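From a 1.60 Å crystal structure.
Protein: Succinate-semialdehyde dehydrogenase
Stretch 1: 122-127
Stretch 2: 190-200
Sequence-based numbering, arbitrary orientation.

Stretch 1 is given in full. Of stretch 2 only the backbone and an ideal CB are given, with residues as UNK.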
# COMPACT_ATOMS: atom_id res chain seq x y z
N THR A 122 13.09 6.12 -2.16
CA THR A 122 12.88 5.23 -3.30
C THR A 122 12.95 5.92 -4.65
O THR A 122 13.36 5.31 -5.63
CB THR A 122 11.55 4.47 -3.17
OG1 THR A 122 10.49 5.39 -2.90
CG2 THR A 122 11.64 3.47 -2.03
N GLY A 123 12.56 7.19 -4.72
CA GLY A 123 12.56 7.88 -6.00
C GLY A 123 11.59 9.04 -6.10
O GLY A 123 11.29 9.69 -5.10
N VAL A 124 11.09 9.30 -7.31
CA VAL A 124 10.18 10.43 -7.54
C VAL A 124 8.75 10.00 -7.25
O VAL A 124 8.30 8.94 -7.70
CB VAL A 124 10.29 10.95 -8.99
CG1 VAL A 124 9.39 12.18 -9.19
CG2 VAL A 124 11.74 11.28 -9.32
N ILE A 125 8.04 10.81 -6.47
CA ILE A 125 6.66 10.52 -6.11
C ILE A 125 5.73 11.48 -6.83
O ILE A 125 5.94 12.70 -6.79
CB ILE A 125 6.45 10.66 -4.59
CG1 ILE A 125 7.37 9.70 -3.83
CG2 ILE A 125 4.99 10.42 -4.22
CD1 ILE A 125 7.16 8.24 -4.20
N LEU A 126 4.71 10.95 -7.50
CA LEU A 126 3.63 11.77 -8.04
C LEU A 126 2.54 11.96 -7.01
O LEU A 126 1.95 10.99 -6.51
CB LEU A 126 3.02 11.13 -9.30
CG LEU A 126 1.72 11.78 -9.78
CD1 LEU A 126 1.93 13.22 -10.23
CD2 LEU A 126 1.08 10.96 -10.90
N ALA A 127 2.27 13.22 -6.68
CA ALA A 127 1.16 13.56 -5.80
C ALA A 127 0.04 14.15 -6.64
O ALA A 127 0.27 15.06 -7.45
CB ALA A 127 1.61 14.56 -4.73
N UNK A 190 -0.88 13.05 -20.01
CA UNK A 190 0.47 13.25 -19.49
C UNK A 190 0.61 12.62 -18.11
O UNK A 190 1.68 12.10 -17.78
CB UNK A 190 0.81 14.74 -19.43
N UNK A 191 -0.45 12.66 -17.31
CA UNK A 191 -0.43 12.02 -16.00
C UNK A 191 -0.16 10.53 -16.17
O UNK A 191 0.64 9.95 -15.44
CB UNK A 191 -1.75 12.25 -15.26
N UNK A 192 -0.82 9.91 -17.15
CA UNK A 192 -0.61 8.48 -17.40
C UNK A 192 0.84 8.18 -17.75
O UNK A 192 1.39 7.16 -17.32
CB UNK A 192 -1.52 8.00 -18.53
N UNK A 193 1.46 9.07 -18.53
CA UNK A 193 2.87 8.92 -18.87
C UNK A 193 3.76 9.04 -17.64
O UNK A 193 4.74 8.30 -17.51
CB UNK A 193 3.28 9.96 -19.91
N UNK A 194 3.42 9.96 -16.75
CA UNK A 194 4.18 10.12 -15.51
C UNK A 194 4.13 8.83 -14.69
O UNK A 194 5.15 8.35 -14.20
CB UNK A 194 3.64 11.29 -14.69
N UNK A 195 2.95 8.24 -14.59
CA UNK A 195 2.77 7.02 -13.80
C UNK A 195 3.55 5.85 -14.40
O UNK A 195 4.08 5.00 -13.68
CB UNK A 195 1.28 6.66 -13.70
N UNK A 196 3.65 5.82 -15.73
CA UNK A 196 4.36 4.75 -16.42
C UNK A 196 5.87 4.97 -16.48
O UNK A 196 6.60 4.10 -16.95
CB UNK A 196 3.81 4.60 -17.84
N UNK A 197 6.33 6.12 -16.03
CA UNK A 197 7.75 6.45 -16.15
C UNK A 197 8.52 5.75 -15.05
O UNK A 197 8.12 5.81 -13.88
CB UNK A 197 7.98 7.96 -16.09
N UNK A 198 9.62 5.09 -15.39
CA UNK A 198 10.36 4.31 -14.40
C UNK A 198 11.04 5.14 -13.32
O UNK A 198 11.45 4.60 -12.30
CB UNK A 198 11.42 3.46 -15.11
N UNK A 199 11.16 6.44 -13.53
CA UNK A 199 11.74 7.32 -12.52
C UNK A 199 10.73 7.59 -11.41
O UNK A 199 11.11 7.96 -10.30
CB UNK A 199 12.20 8.63 -13.15
N UNK A 200 9.45 7.38 -11.72
CA UNK A 200 8.38 7.57 -10.75
C UNK A 200 8.08 6.26 -10.03
O UNK A 200 7.86 5.22 -10.67
CB UNK A 200 7.12 8.10 -11.43

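Position 190 lies in the helix with nothing of stretch 1 within reach of its CB, so stretch 1 sets no preference; it is Gln190, whose amide is hydrogen-bonded elsewhere in the structure. At position 191 CA-to-CB points sideways, and the ideal CB is 5.4 Å from CD2 of Leu126. A branched or longer apolar side chain could close that gap, and Val191 does, its CG1 lying 4.2 Å from Leu126 CD2. Position 192 points away and 193 is out of reach, which leaves both free for polar residues; they are Ser192 and Gln193.

Position 194 points toward stretch 1, with its ideal CB 4.6 Å from Leu126 CD2. Stretch 1 offers only the apolar side chain of Leu126 here, CD2 nearest, so a medium-sized apolar residue such as valine, isoleucine or leucine would suit. The residue is Val194, with CG1 4.1 Å from Leu126 CD2. One helical turn on from 191, position 195 again points sideways, its ideal CB 5.1 Å from Leu126 CD2, and an apolar side chain that leans across is favoured. Ile195 places CG1 3.8 Å from Leu126 CD2, so that one leucine methyl touches three side chains of the helix.

Positions 196, 197 and 198 are out of reach of stretch 1. Small or polar residues are all compatible, and the deposited ones are Ala196, Asp197 and Lys198. The chain turns here: a type I turn runs from 197 to 200, closed by the backbone hydrogen bond from N of 200 to O of Asp197 (3.0 Å).

At position 199 the backbone does the work. Its carbonyl O accepts a hydrogen bond from Val124 N (3.3 Å), which any residue could provide. CA-to-CB points sideways, with the ideal CB 4.7 Å from Val124 CG2, and many side chains would fit. Arg199 leads its end away from stretch 1 and back over the turn: NE donates to Asp197 OD1 (2.8 Å) and NH2 forms a salt bridge with Asp197 OD2 (2.8 Å). Its backbone N also donates to Asp197 OD1 (2.9 Å), so the carboxylate braces the turn that presents the carbonyl to Val124.

Position 200 pairs with Val124 in a parallel bridge, its CA 3.3 Å from Val124 O in a CA-H...O contact. Its extended backbone and the neighbouring apolar groups of Val124 and Leu126 favour a beta-branched residue, valine or isoleucine. Val200 shares a sheet face with Val124, its CG2 4.3 Å from Val124 CG1, while its CG1 reaches Leu126 CB at 4.3 Å.

Stretch 2 190-200: QVSQVIADKRV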
# COMPACT_ATOMS: atom_id res chain seq x y z
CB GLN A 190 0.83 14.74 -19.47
CG GLN A 190 1.15 15.30 -20.86
CD GLN A 190 1.32 16.81 -20.86
OE1 GLN A 190 0.47 17.54 -20.34
NE2 GLN A 190 2.42 17.28 -21.45
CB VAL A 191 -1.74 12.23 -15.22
CG1 VAL A 191 -1.76 11.37 -13.96
CG2 VAL A 191 -1.91 13.70 -14.85
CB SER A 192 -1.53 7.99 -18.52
OG SER A 192 -2.88 8.15 -18.15
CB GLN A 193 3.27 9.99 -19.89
CG GLN A 193 2.59 9.87 -21.24
CD GLN A 193 2.92 11.05 -22.14
OE1 GLN A 193 2.05 11.87 -22.45
NE2 GLN A 193 4.18 11.15 -22.56
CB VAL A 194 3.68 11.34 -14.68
CG1 VAL A 194 4.35 11.38 -13.31
CG2 VAL A 194 3.97 12.64 -15.44
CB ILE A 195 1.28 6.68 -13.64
CG1 ILE A 195 0.58 7.80 -12.89
CG2 ILE A 195 1.10 5.36 -12.88
CD1 ILE A 195 -0.94 7.63 -12.72
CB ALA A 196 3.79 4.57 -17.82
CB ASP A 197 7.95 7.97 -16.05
CG ASP A 197 9.36 8.39 -16.41
OD1 ASP A 197 10.26 8.26 -15.57
OD2 ASP A 197 9.56 8.85 -17.56
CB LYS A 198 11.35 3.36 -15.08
CG LYS A 198 12.50 4.04 -15.78
CD LYS A 198 13.34 3.00 -16.49
CE LYS A 198 14.64 3.57 -16.98
NZ LYS A 198 15.50 2.48 -17.52
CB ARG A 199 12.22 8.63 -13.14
CG ARG A 199 13.43 8.44 -14.05
CD ARG A 199 13.67 9.66 -14.96
NE ARG A 199 12.61 9.81 -15.95
CZ ARG A 199 12.69 10.58 -17.03
NH1 ARG A 199 13.80 11.27 -17.27
NH2 ARG A 199 11.67 10.66 -17.88
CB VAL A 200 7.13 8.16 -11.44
CG1 VAL A 200 5.96 8.23 -10.48
CG2 VAL A 200 7.48 9.56 -11.99
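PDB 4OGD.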